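Local coordinates for plastocyanin (Adiantum capillus-veneris, PDB 1KDJ), which carries electrons from the cytochrome b6-f complex to P700 of photosystem I, using a single bound copper ion, at residues A1-D7 with A26-V32; D17-A23 with K96-K102; G36-D42 with T84-H90. All blocks are in the same frame, centred on the assembly; numbering follows the deposited sequence.

Contact 1 (A1-D7 with A26-V32); sequences AKVEVGD and AVEFTLV
Val3 lies against Phe29 on the buried face of two parallel strands, 2-5 and 27-31, that pair in one sheet of the plastocyanin beta-sandwich. The two side chains run side by side, and the isopropyl group of Val3 reaches the CD1-CE1 bond of the ring, with CB 3.6 Å from Phe29 CD1. With CG1 anti to the backbone N (chi1 176°), Val3 places that methyl beside Phe29 CD1 and CE1 and sends CG2 to Val27, 3.9 Å from its CG1. Val27 CG1 in turn sits over one face of the Phe29 ring, toward its rim. Val5, two residues along on the same face, brings CG2 3.7 Å from Phe29 CB and near the ring plane. An alanine in place of Val3 would lack both outer methyls, which would probably leave a gap beside Phe29 CD1 and CE1 and Val27 CG1, giving the ring more room to shift. Ile19 of strand 18-21 and Phe14 also touch Val3 and help bury it.

Between the faces, backbone bonds alternate across the pair in the parallel pattern: Val3 N donates to Glu28 O and its carbonyl accepts from Thr30 N, while Val5 does the same with Thr30 O and Val32 N. The N-terminal end adds Glu28 N to Ala1 O and the terminal Ala1 N to Ala26 O.

The other face is polar. Lys2 and Glu28 point the same way, but the lysine chain bends and their charged atoms stay apart, with NZ 4.7 Å from OE1; Glu28 OE1 instead makes a long, weak ion pair with Lys74. Farther along, Val32 CG2 lies across the extended Glu4 chain, 3.8 Å from Glu4 OE1.

Contact 2 (D17-A23 with K96-K102); sequences DSITVSA and KGTLTVK
Val21 and Leu99 interlock on the inner face of the parallel strands 18-21 and 96-101. Their side chains cross at about a right angle, and Leu99 CD2 fills the hollow between Ile19 and Val21, 3.7 Å from Val21 CG2 and 4.0 Å from Ile19 CG1. With CG1 of Val21 anti to the carbonyl carbon (chi1 -63°), CG2 falls between the backbone N and the carbonyl carbon, which turns this methyl across toward Leu99 and also to Val101 CG2. Beyond it, Val101 CG1 reaches the backbone of Ala23.

The outer face is polar. Thr20 and Thr100 stand side by side, while Thr20 CG2 rests on the bent Lys102 chain, 3.8 Å from CG. Ser18 OG lies 3.0 Å from Thr98 OG1, within hydrogen-bonding distance, and a water occupies the notch between Thr98 and Thr100, bonded to both hydroxyls and donating to Ile19 O. At the chain terminus Ala23 N donates to Lys102 OXT, 3.1 Å away. Gly97 CA comes within 3.0 Å of Asp17 O, where a side chain would be tight against that oxygen. This pairing of an early strand with the C-terminal strand, at one edge of a sheet, belongs to the Greek-key beta-sandwich of the cupredoxins.

Contact 3 (G36-D42 with T84-H90); sequences GHNIVFD and TFYCTPH. With CU (copper (II) ion), chain B.
His37, Cys87 and His90 converge on the copper ion at the tightly packed end of this contact, where the loop before strand 40-41 faces the loop after strand 81-86. Copper is bound by His37 ND1 at 1.9 Å, Cys87 SG at 2.3 Å and His90 ND1 at 2.1 Å; Met95 completes this type 1 (blue copper) site. The imidazoles meet rim to rim with their planes at 58°, and Cys87 SG lies at the His37 edge, in plane. A second-shell bond from Asn38 N to Cys87 SG, 3.4 Å long and nearly straight at 165°, helps hold the thiolate and would probably temper its charge. The Asn38 side chain, turned between its backbone N and carbonyl carbon (chi1 68°), brings OD1 to two donors of Thr88: the amide N at 2.7 Å, and OG1 on a lone pair. This double grip fastens the two ligand loops together.

Packing stays close along the strands, where Val40 and Tyr86 form an antiparallel hydrogen-bonded pair with N-to-O bonds both ways. Val40 CB lies over the Tyr86 ring. On the inner face, Phe85 CB sits over one face of Phe41, 4.0 Å from the ring centroid, and the Phe85 edge is turned toward that face in an offset edge-to-face pair; Ile39 CG2 adds to the cluster.

The looser, wetter side begins at Tyr86 OH, which bonds to Glu62 and shares a water with Phe41 O. At the far end of the pair a second water bridges Asp42 O and Thr84 N, beyond the direct bond from Asp42 N to Thr84 O at 3.0 Å.

Strand 40-41 is outermost in its sheet; strand 81-86 pairs on its other side with strand 96-101, Phe85 and Ile39 pack on Phe29 of strand 27-31, and Phe12 stacks on His90.

Overall arrangement
The three contacts join strands within the two facing sheets and include most of the copper site. Contact 1 belongs to one sheet; contacts 2 and 3 lie in the other, joined by neighbouring strands 81-86 and 96-101, with Gly97 N 2.9 Å from Phe85 O. Between the sheets, Val3 CG2 of contact 1 meets Ile19 CD1 of contact 2 at 3.5 Å, and Phe29 CE1 meets Phe85 CE1 of contact 3 at 3.7 Å. Contact 3 holds three copper ligands. Contact 1 backs His37: Val5 CG1 lies 3.5 Å from His37 CB, and the Val5 side chain is about 6 Å from copper. Contact 2 is more remote, the Lys96 side chain about 10 Å from copper.

Contact 1 (A1-D7 with A26-V32)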
loop_
_atom_site.group_PDB
_atom_site.type_symbol
_atom_site.label_atom_id
_atom_site.label_comp_id
_atom_site.label_asym_id
_atom_site.label_seq_id
_atom_site.Cartn_x
_atom_site.Cartn_y
_atom_site.Cartn_z
ATOM N N ALA A 1 -5.884 -9.745 3.719
ATOM C CA ALA A 1 -5.957 -9.726 2.274
ATOM C C ALA A 1 -4.498 -9.759 1.885
ATOM O O ALA A 1 -3.648 -9.445 2.718
ATOM C CB ALA A 1 -6.515 -8.475 1.684
ATOM N N LYS A 2 -4.130 -10.127 0.672
ATOM C CA LYS A 2 -2.734 -10.280 0.279
ATOM C C LYS A 2 -2.629 -9.474 -0.982
ATOM O O LYS A 2 -3.526 -9.537 -1.836
ATOM C CB LYS A 2 -2.389 -11.712 -0.062
ATOM C CG LYS A 2 -2.497 -12.789 0.997
ATOM C CD LYS A 2 -1.374 -12.689 1.996
ATOM C CE LYS A 2 -1.345 -13.905 2.923
ATOM N NZ LYS A 2 -2.585 -13.991 3.671
ATOM N N VAL A 3 -1.571 -8.676 -1.153
ATOM C CA VAL A 3 -1.408 -7.904 -2.384
ATOM C C VAL A 3 0.018 -8.209 -2.778
ATOM O O VAL A 3 0.895 -8.305 -1.916
ATOM C CB VAL A 3 -1.528 -6.369 -2.203
ATOM C CG1 VAL A 3 -1.263 -5.603 -3.508
ATOM C CG2 VAL A 3 -2.975 -6.055 -1.768
ATOM N N GLU A 4 0.197 -8.505 -4.064
ATOM C CA GLU A 4 1.523 -8.711 -4.614
ATOM C C GLU A 4 1.990 -7.377 -5.176
ATOM O O GLU A 4 1.270 -6.639 -5.858
ATOM C CB GLU A 4 1.447 -9.762 -5.702
ATOM C CG GLU A 4 1.229 -11.117 -5.061
ATOM C CD GLU A 4 1.263 -12.291 -6.048
ATOM O OE1 GLU A 4 1.637 -12.116 -7.205
ATOM O OE2 GLU A 4 0.897 -13.383 -5.639
ATOM N N VAL A 5 3.241 -7.053 -4.894
ATOM C CA VAL A 5 3.801 -5.776 -5.279
ATOM C C VAL A 5 4.833 -6.099 -6.373
ATOM O O VAL A 5 5.847 -6.729 -6.048
ATOM C CB VAL A 5 4.479 -5.139 -4.052
ATOM C CG1 VAL A 5 5.019 -3.774 -4.459
ATOM C CG2 VAL A 5 3.496 -4.999 -2.890
ATOM N N GLY A 6 4.556 -5.679 -7.589
ATOM C CA GLY A 6 5.464 -5.928 -8.706
ATOM C C GLY A 6 5.313 -7.361 -9.202
ATOM O O GLY A 6 4.514 -8.171 -8.698
ATOM N N ASP A 7 6.116 -7.701 -10.201
ATOM C CA ASP A 7 6.139 -9.069 -10.719
ATOM C C ASP A 7 7.568 -9.435 -11.155
ATOM O O ASP A 7 8.486 -8.611 -11.084
ATOM C CB ASP A 7 5.124 -9.181 -11.891
ATOM C CG ASP A 7 5.263 -8.216 -13.038
ATOM O OD1 ASP A 7 6.382 -7.782 -13.343
ATOM O OD2 ASP A 7 4.257 -7.874 -13.642
ATOM N N ALA A 26 -5.690 -7.228 8.390
ATOM C CA ALA A 26 -4.391 -6.890 7.839
ATOM C C ALA A 26 -4.316 -7.053 6.296
ATOM O O ALA A 26 -4.919 -7.934 5.642
ATOM C CB ALA A 26 -3.368 -7.784 8.517
ATOM N N VAL A 27 -3.677 -6.099 5.630
ATOM C CA VAL A 27 -3.387 -6.203 4.213
ATOM C C VAL A 27 -1.878 -6.458 4.193
ATOM O O VAL A 27 -1.109 -5.654 4.727
ATOM C CB VAL A 27 -3.721 -4.918 3.503
ATOM C CG1 VAL A 27 -3.485 -5.069 2.013
ATOM C CG2 VAL A 27 -5.197 -4.606 3.698
ATOM N N GLU A 28 -1.447 -7.620 3.698
ATOM C CA GLU A 28 -0.040 -7.950 3.636
ATOM C C GLU A 28 0.408 -7.718 2.203
ATOM O O GLU A 28 -0.150 -8.300 1.267
ATOM C CB GLU A 28 0.178 -9.386 3.995
ATOM C CG GLU A 28 1.646 -9.689 4.230
ATOM C CD GLU A 28 1.903 -11.184 4.366
ATOM O OE1 GLU A 28 1.275 -11.826 5.226
ATOM O OE2 GLU A 28 2.718 -11.714 3.595
ATOM N N PHE A 29 1.354 -6.814 2.000
ATOM C CA PHE A 29 1.917 -6.515 0.690
ATOM C C PHE A 29 3.203 -7.332 0.603
ATOM O O PHE A 29 3.979 -7.362 1.552
ATOM C CB PHE A 29 2.215 -5.044 0.600
ATOM C CG PHE A 29 1.015 -4.125 0.627
ATOM C CD1 PHE A 29 0.385 -3.784 -0.544
ATOM C CD2 PHE A 29 0.591 -3.588 1.822
ATOM C CE1 PHE A 29 -0.671 -2.902 -0.568
ATOM C CE2 PHE A 29 -0.477 -2.712 1.789
ATOM C CZ PHE A 29 -1.107 -2.361 0.617
ATOM N N THR A 30 3.423 -8.089 -0.468
ATOM C CA THR A 30 4.589 -8.946 -0.605
ATOM C C THR A 30 5.216 -8.657 -1.947
ATOM O O THR A 30 4.550 -8.593 -2.984
ATOM C CB THR A 30 4.235 -10.416 -0.579
ATOM O OG1 THR A 30 3.535 -10.638 0.645
ATOM C CG2 THR A 30 5.464 -11.314 -0.643
ATOM N N LEU A 31 6.515 -8.406 -1.899
ATOM C CA LEU A 31 7.291 -8.087 -3.081
ATOM C C LEU A 31 7.436 -9.319 -3.986
ATOM O O LEU A 31 7.761 -10.402 -3.494
ATOM C CB LEU A 31 8.700 -7.612 -2.686
ATOM C CG LEU A 31 9.598 -7.275 -3.849
ATOM C CD1 LEU A 31 9.187 -5.977 -4.482
ATOM C CD2 LEU A 31 11.013 -7.227 -3.340
ATOM N N VAL A 32 7.189 -9.168 -5.278
ATOM C CA VAL A 32 7.493 -10.227 -6.231
ATOM C C VAL A 32 8.519 -9.616 -7.210
ATOM O O VAL A 32 8.335 -8.500 -7.704
ATOM C CB VAL A 32 6.196 -10.676 -6.972
ATOM C CG1 VAL A 32 6.546 -11.798 -7.953
ATOM C CG2 VAL A 32 5.163 -11.219 -5.990
#

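Contact 2 (D17-A23 with K96-K102)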
loop_
_atom_site.group_PDB
_atom_site.type_symbol
_atom_site.label_atom_id
_atom_site.label_comp_id
_atom_site.label_asym_id
_atom_site.label_seq_id
_atom_site.Cartn_x
_atom_site.Cartn_y
_atom_site.Cartn_z
ATOM N N ASP A 17 -4.956 -4.298 -7.893
ATOM C CA ASP A 17 -4.787 -2.887 -7.529
ATOM C C ASP A 17 -6.019 -2.280 -6.857
ATOM O O ASP A 17 -6.098 -1.064 -6.757
ATOM C CB ASP A 17 -4.417 -2.083 -8.784
ATOM C CG ASP A 17 -5.434 -2.023 -9.913
ATOM O OD1 ASP A 17 -6.537 -2.577 -9.820
ATOM O OD2 ASP A 17 -5.120 -1.401 -10.920
ATOM N N SER A 18 -7.013 -3.108 -6.506
ATOM C CA SER A 18 -8.228 -2.701 -5.783
ATOM C C SER A 18 -8.542 -3.850 -4.858
ATOM O O SER A 18 -8.612 -4.997 -5.331
ATOM C CB SER A 18 -9.412 -2.512 -6.703
ATOM O OG SER A 18 -9.255 -1.319 -7.463
ATOM N N ILE A 19 -8.621 -3.610 -3.544
ATOM C CA ILE A 19 -8.812 -4.664 -2.565
ATOM C C ILE A 19 -9.897 -4.137 -1.643
ATOM O O ILE A 19 -9.959 -2.918 -1.445
ATOM C CB ILE A 19 -7.641 -4.981 -1.591
ATOM C CG1 ILE A 19 -6.446 -4.045 -1.704
ATOM C CG2 ILE A 19 -7.345 -6.445 -1.817
ATOM C CD1 ILE A 19 -5.572 -3.995 -2.991
ATOM N N THR A 20 -10.774 -5.006 -1.143
ATOM C CA THR A 20 -11.790 -4.608 -0.188
ATOM C C THR A 20 -11.554 -5.456 1.030
ATOM O O THR A 20 -11.368 -6.670 0.899
ATOM C CB THR A 20 -13.173 -4.868 -0.761
ATOM O OG1 THR A 20 -13.357 -3.978 -1.856
ATOM C CG2 THR A 20 -14.257 -4.677 0.300
ATOM N N VAL A 21 -11.526 -4.872 2.228
ATOM C CA VAL A 21 -11.223 -5.614 3.438
ATOM C C VAL A 21 -12.213 -5.167 4.487
ATOM O O VAL A 21 -12.893 -4.160 4.310
ATOM C CB VAL A 21 -9.781 -5.342 4.015
ATOM C CG1 VAL A 21 -8.773 -5.826 2.966
ATOM C CG2 VAL A 21 -9.540 -3.849 4.360
ATOM N N SER A 22 -12.278 -5.965 5.534
ATOM C CA SER A 22 -13.051 -5.676 6.738
ATOM C C SER A 22 -12.222 -4.788 7.678
ATOM O O SER A 22 -10.980 -4.851 7.673
ATOM C CB SER A 22 -13.384 -6.997 7.452
ATOM O OG SER A 22 -13.989 -7.975 6.587
ATOM N N ALA A 23 -12.853 -3.934 8.485
ATOM C CA ALA A 23 -12.149 -3.155 9.506
ATOM C C ALA A 23 -11.139 -3.939 10.338
ATOM O O ALA A 23 -11.440 -4.997 10.887
ATOM C CB ALA A 23 -13.179 -2.532 10.447
ATOM N N LYS A 96 -0.214 2.598 -8.423
ATOM C CA LYS A 96 -1.142 2.951 -7.375
ATOM C C LYS A 96 -2.250 1.897 -7.280
ATOM O O LYS A 96 -2.435 1.101 -8.217
ATOM C CB LYS A 96 -1.732 4.336 -7.684
ATOM C CG LYS A 96 -2.623 4.457 -8.915
ATOM C CD LYS A 96 -3.185 5.875 -8.964
ATOM C CE LYS A 96 -4.063 6.143 -10.205
ATOM N NZ LYS A 96 -5.321 5.415 -10.175
ATOM N N GLY A 97 -2.935 1.863 -6.135
ATOM C CA GLY A 97 -4.042 0.951 -5.910
ATOM C C GLY A 97 -5.057 1.614 -4.977
ATOM O O GLY A 97 -4.797 2.722 -4.480
ATOM N N THR A 98 -6.224 0.994 -4.781
ATOM C CA THR A 98 -7.239 1.484 -3.840
ATOM C C THR A 98 -7.552 0.407 -2.799
ATOM O O THR A 98 -7.506 -0.801 -3.074
ATOM C CB THR A 98 -8.567 1.898 -4.554
ATOM O OG1 THR A 98 -9.035 0.759 -5.246
ATOM C CG2 THR A 98 -8.405 3.047 -5.517
ATOM N N LEU A 99 -7.816 0.815 -1.563
ATOM C CA LEU A 99 -8.158 -0.073 -0.476
ATOM C C LEU A 99 -9.547 0.424 -0.032
ATOM O O LEU A 99 -9.676 1.615 0.291
ATOM C CB LEU A 99 -7.204 0.088 0.692
ATOM C CG LEU A 99 -6.830 -0.993 1.733
ATOM C CD1 LEU A 99 -6.917 -0.392 3.132
ATOM C CD2 LEU A 99 -7.713 -2.205 1.599
ATOM N N THR A 100 -10.584 -0.428 -0.061
ATOM C CA THR A 100 -11.909 -0.096 0.452
ATOM C C THR A 100 -12.011 -0.824 1.774
ATOM O O THR A 100 -11.789 -2.043 1.836
ATOM C CB THR A 100 -13.020 -0.592 -0.490
ATOM O OG1 THR A 100 -12.891 0.216 -1.643
ATOM C CG2 THR A 100 -14.441 -0.499 0.091
ATOM N N VAL A 101 -12.298 -0.104 2.872
ATOM C CA VAL A 101 -12.464 -0.719 4.185
ATOM C C VAL A 101 -13.985 -0.716 4.452
ATOM O O VAL A 101 -14.631 0.335 4.273
ATOM C CB VAL A 101 -11.705 0.110 5.250
ATOM C CG1 VAL A 101 -11.799 -0.572 6.592
ATOM C CG2 VAL A 101 -10.219 0.208 4.876
ATOM N N LYS A 102 -14.541 -1.893 4.740
ATOM C CA LYS A 102 -15.970 -2.035 5.010
ATOM C C LYS A 102 -16.150 -1.990 6.508
ATOM O O LYS A 102 -16.964 -1.173 6.925
ATOM C CB LYS A 102 -16.597 -3.378 4.579
ATOM C CG LYS A 102 -16.678 -3.760 3.111
ATOM C CD LYS A 102 -16.954 -2.610 2.123
ATOM C CE LYS A 102 -18.213 -1.799 2.334
ATOM N NZ LYS A 102 -18.302 -0.725 1.362
ATOM O OXT LYS A 102 -15.479 -2.750 7.228
HETATM O O HOH W 1 -10.905 -0.699 -3.409
#

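Contact 3 (G36-D42 with T84-H90)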
loop_
_atom_site.group_PDB
_atom_site.type_symbol
_atom_site.label_atom_id
_atom_site.label_comp_id
_atom_site.label_asym_id
_atom_site.label_seq_id
_atom_site.Cartn_x
_atom_site.Cartn_y
_atom_site.Cartn_z
ATOM N N GLY A 36 12.679 -3.067 -6.277
ATOM C CA GLY A 36 12.190 -2.682 -4.965
ATOM C C GLY A 36 11.037 -1.730 -5.164
ATOM O O GLY A 36 10.856 -1.005 -6.160
ATOM N N HIS A 37 10.135 -1.711 -4.189
ATOM C CA HIS A 37 8.922 -0.893 -4.264
ATOM C C HIS A 37 8.532 -0.551 -2.842
ATOM O O HIS A 37 9.026 -1.188 -1.918
ATOM C CB HIS A 37 7.716 -1.654 -4.854
ATOM C CG HIS A 37 7.866 -2.088 -6.308
ATOM N ND1 HIS A 37 7.663 -1.184 -7.250
ATOM C CD2 HIS A 37 8.114 -3.345 -6.801
ATOM C CE1 HIS A 37 7.772 -1.871 -8.383
ATOM N NE2 HIS A 37 8.032 -3.129 -8.096
ATOM N N ASN A 38 7.632 0.388 -2.634
ATOM C CA ASN A 38 7.095 0.516 -1.271
ATOM C C ASN A 38 5.610 0.892 -1.344
ATOM O O ASN A 38 5.032 0.935 -2.440
ATOM C CB ASN A 38 7.880 1.594 -0.453
ATOM C CG ASN A 38 7.718 3.017 -0.886
ATOM O OD1 ASN A 38 7.043 3.463 -1.807
ATOM N ND2 ASN A 38 8.480 3.846 -0.222
ATOM N N ILE A 39 4.984 1.194 -0.200
ATOM C CA ILE A 39 3.553 1.492 -0.164
ATOM C C ILE A 39 3.377 2.662 0.793
ATOM O O ILE A 39 3.733 2.513 1.961
ATOM C CB ILE A 39 2.683 0.320 0.413
ATOM C CG1 ILE A 39 2.871 -0.978 -0.417
ATOM C CG2 ILE A 39 1.191 0.771 0.431
ATOM C CD1 ILE A 39 4.093 -1.872 -0.062
ATOM N N VAL A 40 2.804 3.718 0.281
ATOM C CA VAL A 40 2.496 4.914 1.042
ATOM C C VAL A 40 1.060 5.280 0.727
ATOM O O VAL A 40 0.676 5.385 -0.439
ATOM C CB VAL A 40 3.458 6.095 0.636
ATOM C CG1 VAL A 40 3.117 7.373 1.392
ATOM C CG2 VAL A 40 4.877 5.713 0.976
ATOM N N PHE A 41 0.272 5.557 1.782
ATOM C CA PHE A 41 -1.112 5.972 1.619
ATOM C C PHE A 41 -1.243 7.448 1.394
ATOM O O PHE A 41 -0.531 8.214 2.027
ATOM C CB PHE A 41 -1.950 5.583 2.860
ATOM C CG PHE A 41 -2.419 4.129 2.806
ATOM C CD1 PHE A 41 -3.589 3.827 2.133
ATOM C CD2 PHE A 41 -1.664 3.132 3.361
ATOM C CE1 PHE A 41 -3.988 2.511 2.021
ATOM C CE2 PHE A 41 -2.071 1.822 3.241
ATOM C CZ PHE A 41 -3.227 1.510 2.572
ATOM N N ASP A 42 -2.100 7.865 0.485
ATOM C CA ASP A 42 -2.487 9.250 0.307
ATOM C C ASP A 42 -3.381 9.667 1.474
ATOM O O ASP A 42 -4.245 8.890 1.894
ATOM C CB ASP A 42 -3.311 9.442 -0.909
ATOM C CG ASP A 42 -2.717 10.334 -1.966
ATOM O OD1 ASP A 42 -2.035 11.317 -1.656
ATOM O OD2 ASP A 42 -2.955 10.033 -3.128
ATOM N N THR A 84 -6.436 5.638 -1.387
ATOM C CA THR A 84 -5.450 5.333 -2.429
ATOM C C THR A 84 -4.081 5.117 -1.799
ATOM O O THR A 84 -3.734 5.731 -0.778
ATOM C CB THR A 84 -5.403 6.487 -3.413
ATOM O OG1 THR A 84 -6.656 6.476 -4.066
ATOM C CG2 THR A 84 -4.308 6.356 -4.482
ATOM N N PHE A 85 -3.303 4.169 -2.331
ATOM C CA PHE A 85 -1.923 3.992 -1.928
ATOM C C PHE A 85 -1.094 3.968 -3.212
ATOM O O PHE A 85 -1.603 3.707 -4.321
ATOM C CB PHE A 85 -1.708 2.692 -1.123
ATOM C CG PHE A 85 -2.184 1.387 -1.737
ATOM C CD1 PHE A 85 -1.331 0.672 -2.554
ATOM C CD2 PHE A 85 -3.469 0.925 -1.500
ATOM C CE1 PHE A 85 -1.766 -0.500 -3.140
ATOM C CE2 PHE A 85 -3.891 -0.246 -2.091
ATOM C CZ PHE A 85 -3.040 -0.965 -2.921
ATOM N N TYR A 86 0.186 4.302 -3.061
ATOM C CA TYR A 86 1.076 4.399 -4.209
ATOM C C TYR A 86 2.474 3.967 -3.827
ATOM O O TYR A 86 2.766 3.764 -2.642
ATOM C CB TYR A 86 1.073 5.841 -4.753
ATOM C CG TYR A 86 1.594 6.884 -3.784
ATOM C CD1 TYR A 86 2.950 7.169 -3.756
ATOM C CD2 TYR A 86 0.708 7.549 -2.941
ATOM C CE1 TYR A 86 3.436 8.119 -2.884
ATOM C CE2 TYR A 86 1.203 8.507 -2.069
ATOM C CZ TYR A 86 2.554 8.778 -2.052
ATOM O OH TYR A 86 3.053 9.707 -1.179
ATOM N N CYS A 87 3.308 3.737 -4.848
ATOM C CA CYS A 87 4.685 3.362 -4.599
ATOM C C CYS A 87 5.492 4.641 -4.778
ATOM O O CYS A 87 5.328 5.218 -5.846
ATOM C CB CYS A 87 5.141 2.325 -5.634
ATOM S SG CYS A 87 6.919 2.044 -5.532
ATOM N N THR A 88 6.369 5.087 -3.888
ATOM C CA THR A 88 7.149 6.302 -4.107
ATOM C C THR A 88 8.070 6.322 -5.343
ATOM O O THR A 88 7.827 7.182 -6.178
ATOM C CB THR A 88 7.937 6.543 -2.808
ATOM O OG1 THR A 88 6.965 6.604 -1.743
ATOM C CG2 THR A 88 8.828 7.791 -2.903
ATOM N N PRO A 89 9.009 5.411 -5.622
ATOM C CA PRO A 89 9.820 5.451 -6.838
ATOM C C PRO A 89 8.996 5.530 -8.107
ATOM O O PRO A 89 9.315 6.308 -9.001
ATOM C CB PRO A 89 10.636 4.211 -6.829
ATOM C CG PRO A 89 10.616 3.638 -5.473
ATOM C CD PRO A 89 9.341 4.218 -4.848
ATOM N N HIS A 90 7.836 4.803 -8.157
ATOM C CA HIS A 90 7.135 4.634 -9.435
ATOM C C HIS A 90 5.776 5.307 -9.498
ATOM O O HIS A 90 4.940 5.017 -10.365
ATOM C CB HIS A 90 7.027 3.112 -9.731
ATOM C CG HIS A 90 8.369 2.355 -9.722
ATOM N ND1 HIS A 90 8.634 1.478 -8.772
ATOM C CD2 HIS A 90 9.407 2.455 -10.609
ATOM C CE1 HIS A 90 9.838 0.998 -9.007
ATOM N NE2 HIS A 90 10.267 1.594 -10.109
HETATM CU CU CU B . 7.401 0.725 -7.296
HETATM O O HOH W 2 1.044 10.375 0.996
HETATM O O HOH W 3 -6.482 7.829 0.373
#